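Local coordinates for kallikrein-10 (Homo sapiens, PDB 5LPE), which is a secreted, zymogen-like serine peptidase of the kallikrein family that is inhibited by zinc and has a tumour-suppressor role in breast and prostate cancer, at residues Q15-S20 and P190-E195; G124-V129 and C148-I153; I172-D177 and A215-I220. All coordinates share one frame; numbering follows the deposited sequence.

Contact 1 (Q15-S20 and P190-E195)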
loop_
_atom_site.group_PDB
_atom_site.type_symbol
_atom_site.label_atom_id
_atom_site.label_comp_id
_atom_site.label_asym_id
_atom_site.label_seq_id
_atom_site.Cartn_x
_atom_site.Cartn_y
_atom_site.Cartn_z
ATOM N N GLN A 15 -1.553 12.892 0.867
ATOM C CA GLN A 15 -2.128 11.553 0.937
ATOM C C GLN A 15 -3.657 11.535 0.946
ATOM O O GLN A 15 -4.270 10.896 1.817
ATOM C CB GLN A 15 -1.579 10.803 2.144
ATOM C CG GLN A 15 -0.114 10.412 1.984
ATOM C CD GLN A 15 0.821 11.512 2.428
ATOM O OE1 GLN A 15 0.750 11.962 3.560
ATOM N NE2 GLN A 15 1.696 11.952 1.542
ATOM N N PRO A 16 -4.316 12.181 -0.026
ATOM C CA PRO A 16 -5.781 12.063 -0.132
ATOM C C PRO A 16 -6.253 10.683 -0.535
ATOM O O PRO A 16 -7.447 10.392 -0.412
ATOM C CB PRO A 16 -6.135 13.093 -1.211
ATOM C CG PRO A 16 -4.928 13.121 -2.085
ATOM C CD PRO A 16 -3.757 12.965 -1.145
ATOM N N TRP A 17 -5.365 9.846 -1.047
ATOM C CA TRP A 17 -5.647 8.475 -1.448
ATOM C C TRP A 17 -5.487 7.469 -0.314
ATOM O O TRP A 17 -5.764 6.287 -0.519
ATOM C CB TRP A 17 -4.694 8.094 -2.580
ATOM C CG TRP A 17 -3.277 8.493 -2.228
ATOM C CD1 TRP A 17 -2.435 7.845 -1.376
ATOM C CD2 TRP A 17 -2.566 9.653 -2.685
ATOM N NE1 TRP A 17 -1.240 8.518 -1.288
ATOM C CE2 TRP A 17 -1.296 9.628 -2.085
ATOM C CE3 TRP A 17 -2.873 10.693 -3.559
ATOM C CZ2 TRP A 17 -0.343 10.604 -2.327
ATOM C CZ3 TRP A 17 -1.931 11.653 -3.791
ATOM C CH2 TRP A 17 -0.683 11.605 -3.184
ATOM N N GLN A 18 -5.006 7.895 0.850
ATOM C CA GLN A 18 -4.840 6.991 1.981
ATOM C C GLN A 18 -6.182 6.426 2.430
ATOM O O GLN A 18 -7.161 7.160 2.573
ATOM C CB GLN A 18 -4.171 7.724 3.146
ATOM C CG GLN A 18 -3.503 6.816 4.153
ATOM C CD GLN A 18 -2.247 6.155 3.609
ATOM O OE1 GLN A 18 -1.851 6.397 2.462
ATOM N NE2 GLN A 18 -1.601 5.323 4.442
ATOM N N VAL A 19 -6.220 5.111 2.667
ATOM C CA VAL A 19 -7.444 4.391 3.018
ATOM C C VAL A 19 -7.145 3.461 4.184
ATOM O O VAL A 19 -6.171 2.701 4.141
ATOM C CB VAL A 19 -8.007 3.578 1.833
ATOM C CG1 VAL A 19 -9.216 2.765 2.282
ATOM C CG2 VAL A 19 -8.384 4.488 0.657
ATOM N N SER A 20 -7.983 3.513 5.217
ATOM C CA SER A 20 -7.946 2.555 6.316
ATOM C C SER A 20 -9.078 1.556 6.141
ATOM O O SER A 20 -10.226 1.948 5.902
ATOM C CB SER A 20 -8.062 3.254 7.669
ATOM O OG SER A 20 -8.976 4.328 7.612
ATOM N N PRO A 190 0.461 2.189 0.863
ATOM C CA PRO A 190 1.145 2.498 -0.406
ATOM C C PRO A 190 2.602 2.924 -0.256
ATOM O O PRO A 190 3.001 3.559 0.715
ATOM C CB PRO A 190 0.308 3.651 -0.977
ATOM C CG PRO A 190 -0.353 4.294 0.205
ATOM C CD PRO A 190 -0.471 3.262 1.287
ATOM N N LEU A 191 3.389 2.611 -1.273
ATOM C CA LEU A 191 4.683 3.251 -1.506
ATOM C C LEU A 191 4.514 4.186 -2.702
ATOM O O LEU A 191 4.236 3.738 -3.820
ATOM C CB LEU A 191 5.783 2.219 -1.756
ATOM C CG LEU A 191 7.203 2.736 -2.031
ATOM C CD1 LEU A 191 8.231 1.881 -1.371
ATOM C CD2 LEU A 191 7.463 2.715 -3.498
ATOM N N VAL A 192 4.669 5.480 -2.469
ATOM C CA VAL A 192 4.518 6.494 -3.503
ATOM C C VAL A 192 5.905 6.952 -3.949
ATOM O O VAL A 192 6.786 7.166 -3.112
ATOM C CB VAL A 192 3.669 7.672 -2.983
ATOM C CG1 VAL A 192 3.377 8.686 -4.085
ATOM C CG2 VAL A 192 2.365 7.159 -2.346
ATOM N N CYS A 193 6.112 7.074 -5.267
ATOM C CA CYS A 193 7.310 7.694 -5.836
ATOM C C CYS A 193 6.882 8.742 -6.850
ATOM O O CYS A 193 6.262 8.405 -7.862
ATOM C CB CYS A 193 8.222 6.680 -6.529
ATOM S SG CYS A 193 8.528 5.149 -5.656
ATOM N N ASP A 194 7.254 9.996 -6.605
ATOM C CA ASP A 194 6.868 11.120 -7.466
ATOM C C ASP A 194 5.355 11.135 -7.710
ATOM O O ASP A 194 4.878 11.265 -8.847
ATOM C CB ASP A 194 7.646 11.091 -8.790
ATOM C CG ASP A 194 8.066 12.490 -9.256
ATOM O OD1 ASP A 194 7.434 13.463 -8.791
ATOM O OD2 ASP A 194 8.998 12.621 -10.099
ATOM N N GLU A 195 4.593 11.033 -6.610
ATOM C CA GLU A 195 3.122 11.038 -6.656
ATOM C C GLU A 195 2.557 10.001 -7.633
ATOM O O GLU A 195 1.540 10.226 -8.300
ATOM C CB GLU A 195 2.597 12.438 -6.963
ATOM C CG GLU A 195 2.662 13.362 -5.752
ATOM C CD GLU A 195 1.308 13.894 -5.424
ATOM O OE1 GLU A 195 1.204 14.809 -4.586
ATOM O OE2 GLU A 195 0.334 13.386 -6.013
#

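Contact 2 (G124-V129 and C148-I153)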
loop_
_atom_site.group_PDB
_atom_site.type_symbol
_atom_site.label_atom_id
_atom_site.label_comp_id
_atom_site.label_asym_id
_atom_site.label_seq_id
_atom_site.Cartn_x
_atom_site.Cartn_y
_atom_site.Cartn_z
ATOM N N GLY A 124 17.388 3.284 -6.347
ATOM C CA GLY A 124 17.969 4.583 -6.118
ATOM C C GLY A 124 16.972 5.716 -6.056
ATOM O O GLY A 124 17.342 6.818 -5.628
ATOM N N ASP A 125 15.719 5.475 -6.445
ATOM C CA ASP A 125 14.716 6.526 -6.436
ATOM C C ASP A 125 14.311 6.813 -5.004
ATOM O O ASP A 125 14.262 5.907 -4.171
ATOM C CB ASP A 125 13.483 6.118 -7.246
ATOM C CG ASP A 125 13.763 5.982 -8.720
ATOM O OD1 ASP A 125 14.944 5.961 -9.112
ATOM O OD2 ASP A 125 12.793 5.883 -9.497
ATOM N N GLN A 126 13.972 8.057 -4.748
ATOM C CA GLN A 126 13.497 8.443 -3.454
ATOM C C GLN A 126 11.958 8.412 -3.460
ATOM O O GLN A 126 11.323 9.085 -4.187
ATOM C CB GLN A 126 14.103 9.767 -3.047
ATOM C CG GLN A 126 15.466 9.593 -2.416
ATOM C CD GLN A 126 15.718 10.543 -1.278
ATOM O OE1 GLN A 126 15.736 10.175 -0.117
ATOM N NE2 GLN A 126 15.905 11.766 -1.606
ATOM N N CYS A 127 11.374 7.576 -2.641
ATOM C CA CYS A 127 9.941 7.366 -2.586
ATOM C C CYS A 127 9.468 7.698 -1.176
ATOM O O CYS A 127 10.244 8.131 -0.331
ATOM C CB CYS A 127 9.607 5.927 -2.994
ATOM S SG CYS A 127 10.242 5.464 -4.641
ATOM N N GLN A 128 8.186 7.512 -0.935
ATOM C CA GLN A 128 7.581 7.834 0.333
ATOM C C GLN A 128 6.538 6.847 0.775
ATOM O O GLN A 128 5.847 6.308 -0.008
ATOM C CB GLN A 128 6.894 9.183 0.225
ATOM C CG GLN A 128 7.631 10.353 0.808
ATOM C CD GLN A 128 6.759 11.326 1.571
ATOM O OE1 GLN A 128 7.103 11.735 2.665
ATOM N NE2 GLN A 128 5.670 11.744 0.979
ATOM N N VAL A 129 6.454 6.641 2.068
ATOM C CA VAL A 129 5.464 5.780 2.697
ATOM C C VAL A 129 4.848 6.527 3.869
ATOM O O VAL A 129 5.570 7.013 4.745
ATOM C CB VAL A 129 6.074 4.450 3.164
ATOM C CG1 VAL A 129 6.190 3.511 2.000
ATOM C CG2 VAL A 129 7.450 4.719 3.798
ATOM N N CYS A 148 5.109 10.543 7.590
ATOM C CA CYS A 148 5.720 10.284 6.297
ATOM C C CYS A 148 7.199 9.995 6.498
ATOM O O CYS A 148 7.874 10.701 7.256
ATOM C CB CYS A 148 5.538 11.471 5.354
ATOM S SG CYS A 148 3.934 11.628 4.486
ATOM N N SER A 149 7.689 8.953 5.826
ATOM C CA SER A 149 9.086 8.541 5.864
ATOM C C SER A 149 9.540 8.337 4.429
ATOM O O SER A 149 8.830 7.711 3.632
ATOM C CB SER A 149 9.290 7.247 6.655
ATOM O OG SER A 149 8.464 7.187 7.803
ATOM N N SER A 150 10.702 8.885 4.097
ATOM C CA SER A 150 11.261 8.699 2.772
ATOM C C SER A 150 11.953 7.351 2.694
ATOM O O SER A 150 12.416 6.795 3.691
ATOM C CB SER A 150 12.221 9.839 2.416
ATOM O OG SER A 150 13.158 10.022 3.455
ATOM N N ILE A 151 11.977 6.797 1.498
ATOM C CA ILE A 151 12.407 5.419 1.319
ATOM C C ILE A 151 13.188 5.358 0.028
ATOM O O ILE A 151 12.892 6.085 -0.924
ATOM C CB ILE A 151 11.188 4.442 1.337
ATOM C CG1 ILE A 151 11.416 3.301 2.325
ATOM C CG2 ILE A 151 10.929 3.899 -0.034
ATOM C CD1 ILE A 151 10.153 2.597 2.782
ATOM N N THR A 152 14.162 4.461 0.003
ATOM C CA THR A 152 15.065 4.304 -1.127
ATOM C C THR A 152 14.832 2.957 -1.775
ATOM O O THR A 152 14.968 1.928 -1.119
ATOM C CB THR A 152 16.530 4.435 -0.692
ATOM O OG1 THR A 152 16.724 5.709 -0.048
ATOM C CG2 THR A 152 17.460 4.302 -1.882
ATOM N N ILE A 153 14.470 2.958 -3.051
ATOM C CA ILE A 153 14.316 1.684 -3.736
ATOM C C ILE A 153 15.675 1.002 -3.764
ATOM O O ILE A 153 16.674 1.590 -4.187
ATOM C CB ILE A 153 13.755 1.867 -5.154
ATOM C CG1 ILE A 153 12.428 2.629 -5.153
ATOM C CG2 ILE A 153 13.605 0.507 -5.830
ATOM C CD1 ILE A 153 11.305 1.904 -4.493
#

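Contact 3 (I172-D177 and A215-I220)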
loop_
_atom_site.group_PDB
_atom_site.type_symbol
_atom_site.label_atom_id
_atom_site.label_comp_id
_atom_site.label_asym_id
_atom_site.label_seq_id
_atom_site.Cartn_x
_atom_site.Cartn_y
_atom_site.Cartn_z
ATOM N N ILE A 172 9.519 -4.858 -5.079
ATOM C CA ILE A 172 10.528 -3.851 -4.825
ATOM C C ILE A 172 10.763 -3.842 -3.325
ATOM O O ILE A 172 9.814 -3.924 -2.541
ATOM C CB ILE A 172 10.100 -2.483 -5.374
ATOM C CG1 ILE A 172 8.688 -2.199 -4.943
ATOM C CG2 ILE A 172 10.085 -2.540 -6.891
ATOM C CD1 ILE A 172 8.242 -0.834 -5.303
ATOM N N CYS A 173 12.028 -3.870 -2.937
ATOM C CA CYS A 173 12.433 -3.717 -1.554
ATOM C C CYS A 173 12.766 -2.264 -1.291
ATOM O O CYS A 173 13.556 -1.666 -2.025
ATOM C CB CYS A 173 13.629 -4.607 -1.258
ATOM S SG CYS A 173 13.029 -6.266 -1.019
ATOM N N ALA A 174 12.147 -1.691 -0.277
ATOM C CA ALA A 174 12.247 -0.267 -0.003
ATOM C C ALA A 174 13.107 -0.072 1.236
ATOM O O ALA A 174 12.713 -0.465 2.334
ATOM C CB ALA A 174 10.864 0.327 0.198
ATOM N N GLY A 175 14.301 0.489 1.062
ATOM C CA GLY A 175 15.142 0.799 2.206
ATOM C C GLY A 175 14.655 2.038 2.927
ATOM O O GLY A 175 14.486 3.098 2.318
ATOM N N LEU A 176 14.483 1.922 4.236
ATOM C CA LEU A 176 14.088 3.021 5.106
ATOM C C LEU A 176 15.336 3.624 5.713
ATOM O O LEU A 176 16.284 2.907 6.019
ATOM C CB LEU A 176 13.178 2.521 6.223
ATOM C CG LEU A 176 12.217 3.456 6.939
ATOM C CD1 LEU A 176 11.294 4.103 5.946
ATOM C CD2 LEU A 176 11.412 2.634 7.933
ATOM N N ASP A 177 15.354 4.931 5.896
ATOM C CA ASP A 177 16.575 5.517 6.417
ATOM C C ASP A 177 16.760 5.150 7.892
ATOM O O ASP A 177 15.794 4.899 8.621
ATOM C CB ASP A 177 16.575 7.026 6.183
ATOM C CG ASP A 177 16.341 7.372 4.709
ATOM O OD1 ASP A 177 16.418 6.445 3.854
ATOM O OD2 ASP A 177 16.075 8.562 4.407
ATOM N N ALA A 215 11.683 -3.392 3.693
ATOM C CA ALA A 215 10.396 -4.039 3.542
ATOM C C ALA A 215 10.229 -4.519 2.113
ATOM O O ALA A 215 10.977 -4.147 1.213
ATOM C CB ALA A 215 9.257 -3.087 3.908
ATOM N N VAL A 216 9.168 -5.282 1.894
ATOM C CA VAL A 216 8.937 -5.960 0.631
ATOM C C VAL A 216 7.574 -5.514 0.135
ATOM O O VAL A 216 6.547 -5.806 0.763
ATOM C CB VAL A 216 9.023 -7.485 0.764
ATOM C CG1 VAL A 216 8.607 -8.162 -0.547
ATOM C CG2 VAL A 216 10.425 -7.893 1.141
ATOM N N TYR A 217 7.566 -4.793 -0.985
ATOM C CA TYR A 217 6.363 -4.252 -1.589
ATOM C C TYR A 217 6.073 -4.977 -2.894
ATOM O O TYR A 217 6.991 -5.416 -3.600
ATOM C CB TYR A 217 6.508 -2.763 -1.862
ATOM C CG TYR A 217 6.529 -1.902 -0.628
ATOM C CD1 TYR A 217 7.684 -1.769 0.138
ATOM C CD2 TYR A 217 5.402 -1.176 -0.254
ATOM C CE1 TYR A 217 7.702 -0.964 1.265
ATOM C CE2 TYR A 217 5.405 -0.357 0.876
ATOM C CZ TYR A 217 6.559 -0.253 1.636
ATOM O OH TYR A 217 6.568 0.554 2.771
ATOM N N THR A 218 4.791 -5.109 -3.212
ATOM C CA THR A 218 4.425 -5.620 -4.520
ATOM C C THR A 218 4.714 -4.547 -5.562
ATOM O O THR A 218 4.366 -3.382 -5.372
ATOM C CB THR A 218 2.954 -6.030 -4.549
ATOM O OG1 THR A 218 2.695 -6.957 -3.488
ATOM C CG2 THR A 218 2.619 -6.699 -5.891
ATOM N N GLN A 219 5.367 -4.918 -6.659
ATOM C CA GLN A 219 5.724 -3.928 -7.665
ATOM C C GLN A 219 4.511 -3.719 -8.566
ATOM O O GLN A 219 4.150 -4.601 -9.346
ATOM C CB GLN A 219 6.934 -4.419 -8.447
ATOM C CG GLN A 219 7.587 -3.424 -9.349
ATOM C CD GLN A 219 8.798 -4.020 -10.017
ATOM O OE1 GLN A 219 8.941 -5.239 -10.085
ATOM N NE2 GLN A 219 9.674 -3.166 -10.513
ATOM N N ILE A 220 3.911 -2.529 -8.498
ATOM C CA ILE A 220 2.571 -2.322 -9.050
ATOM C C ILE A 220 2.605 -2.106 -10.569
ATOM O O ILE A 220 1.617 -2.385 -11.253
ATOM C CB ILE A 220 1.883 -1.157 -8.301
ATOM C CG1 ILE A 220 1.815 -1.450 -6.795
ATOM C CG2 ILE A 220 0.468 -0.922 -8.776
ATOM C CD1 ILE A 220 1.021 -2.706 -6.393
#

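Contact 1 (Q15-S20 and P190-E195)
The indole of Trp17 bridges the two beta barrels of the trypsin-like fold, reaching from the entry of strand 18-23 to the strand at 190-193. A type I turn from Gln15 to Gln18, closed by Gln18 N donating to Gln15 O at 3.2 Å, brings the residue into place. Its CG stands between the backbone N and the carbonyl carbon (chi1 47°), and one ring face is covered by Gln15 CA and Pro16 CD. The more enclosed part lies round Pro190, where Trp17 CD1 lies 4.4 Å from Pro190 CG. Gln18, bent at chi2 (71°), crosses the proline obliquely and sets OE1 3.4 Å from Pro190 CG. Next along, Trp17 NE1 meets Val192 CG2 tip to tip at 4.0 Å. No hydrogen bond links the two segments. The other end is open to solvent: the exposed Glu195 brings OE2 3.5 Å from Trp17 CH2, its carboxylate turned 77° from the indole and its OE1 lying in the ring plane at the edge. An alanine in place of Trp17 would remove the contacts to Pro190, Val192 and Glu195, leave the Gln18–Pro190 touch between the segments, and would probably loosen the packing of 15-20 on 190-195. Around this pair, Val32 of strand 26-35 packs on both Trp17 and Pro190, Leu114 adds to the cover of the indole, and Gln18 NE2 makes a weak hydrogen bond to Ala130 O of strand 126-131.

Contact 2 (G124-V129 and C148-I153)
Strands 126-131 and 147-153 form an antiparallel beta hairpin in the C-terminal barrel of the trypsin-like fold. Six backbone hydrogen bonds join the segments; the straightest, Cys127 N to Ile151 O (2.7 Å, 177°), lies in the carbonyl plane, whereas its return bond from Ile151 N meets Cys127 O from well above that plane. Cys127, Val129, Ser149 and Ile151 share one face of the sheet, and the three non-serine members pack against Leu191 of strand 190-193. Val129 has CG1 anti to the carbonyl carbon, so CG2 takes the crowded position between N and C and rests 3.6 Å from Ile151 CD1, the two side chains crossing at about a right angle. The isoleucine gets there with a chain extended at chi2 (159°), its other branch, CG2, touching Cys127 CB at 3.8 Å. With SG anti to its carbonyl carbon, Cys127 instead directs sulfur along the hairpin to Ile153 CG1, 3.6 Å away. Gln126, Gln128, Ser150 and Thr152 occupy the other face. Cys148, disulfide-bonded to Cys10, meets the end of Gln128, whose chain bends at chi2 (-139°) and lays OE1 3.1 Å from Cys148 CB.

Contact 3 (I172-D177 and A215-I220)
Backbone bonding holds the antiparallel strands 171-176 and 215-219 side by side. Ile172 and Tyr217 form a complete hydrogen-bonded pair: Tyr217 N donates to Ile172 O at 2.9 Å, nearly along the C=O axis, and Ile172 N returns a 3.0 Å bond to Tyr217 O from above the carbonyl plane. At the next hydrogen-bonded pair, Ala174 N reaches Ala215 O at 3.1 Å, while the bond from Ala215 N back to Ala174 O is weak. Apolar contacts gather on the face that carries Ile172, Ala174, Ala215 and Tyr217. Tyr217 has CG anti to its carbonyl carbon (chi1 -70°), which brings CE1 to within 3.6 Å of the Ala174 methyl and places the edge of the ring by Ile172 O. Ile172 puts CG1 in the crowded position (chi1 48°) against Tyr217 CB, 3.8 Å away. The same torsion sets CG2 anti to the carbonyl carbon, where it crosses Gln219 at about a right angle, 3.6 Å from Gln219 CG. On the opposite face, sulfur does the touching: Cys173 SG, in a disulfide with Cys159, lies 3.8 Å from Val216 CG2. The strands adjoin in the C-terminal barrel of the trypsin-like fold. Strand 147-153 flanks 171-176, strand 196-203 flanks 215-219 through backbone bonds from Val216 and Thr218, and Leu191 of strand 190-193 packs on Ile172, Ala174 and Tyr217.

Contacts 2 and 3 lie within the C-terminal barrel, and contact 1 joins that barrel to the N-terminal one. Contacts 1 and 2 are joined by the disulfide Cys193 SG–Cys127 SG (2.0 Å). A probable hydrogen bond from Gly175 N to Thr152 O (2.7 Å) links contacts 2 and 3. Leu191, from contact 1, reaches contact 3 with CD1 3.4 Å from Ala174 CB. Contact 3 comes nearest the presumed charge-relay residues: the Val216 side chain is about 7 Å from that of Asp95, which with His44 and Asp92 binds inhibitory zinc, and Thr218 OG1 makes a weak hydrogen bond to Asp95 O. The Pro190 side chain of contact 1 is about 10 Å from that of Ser187, probably the nucleophile.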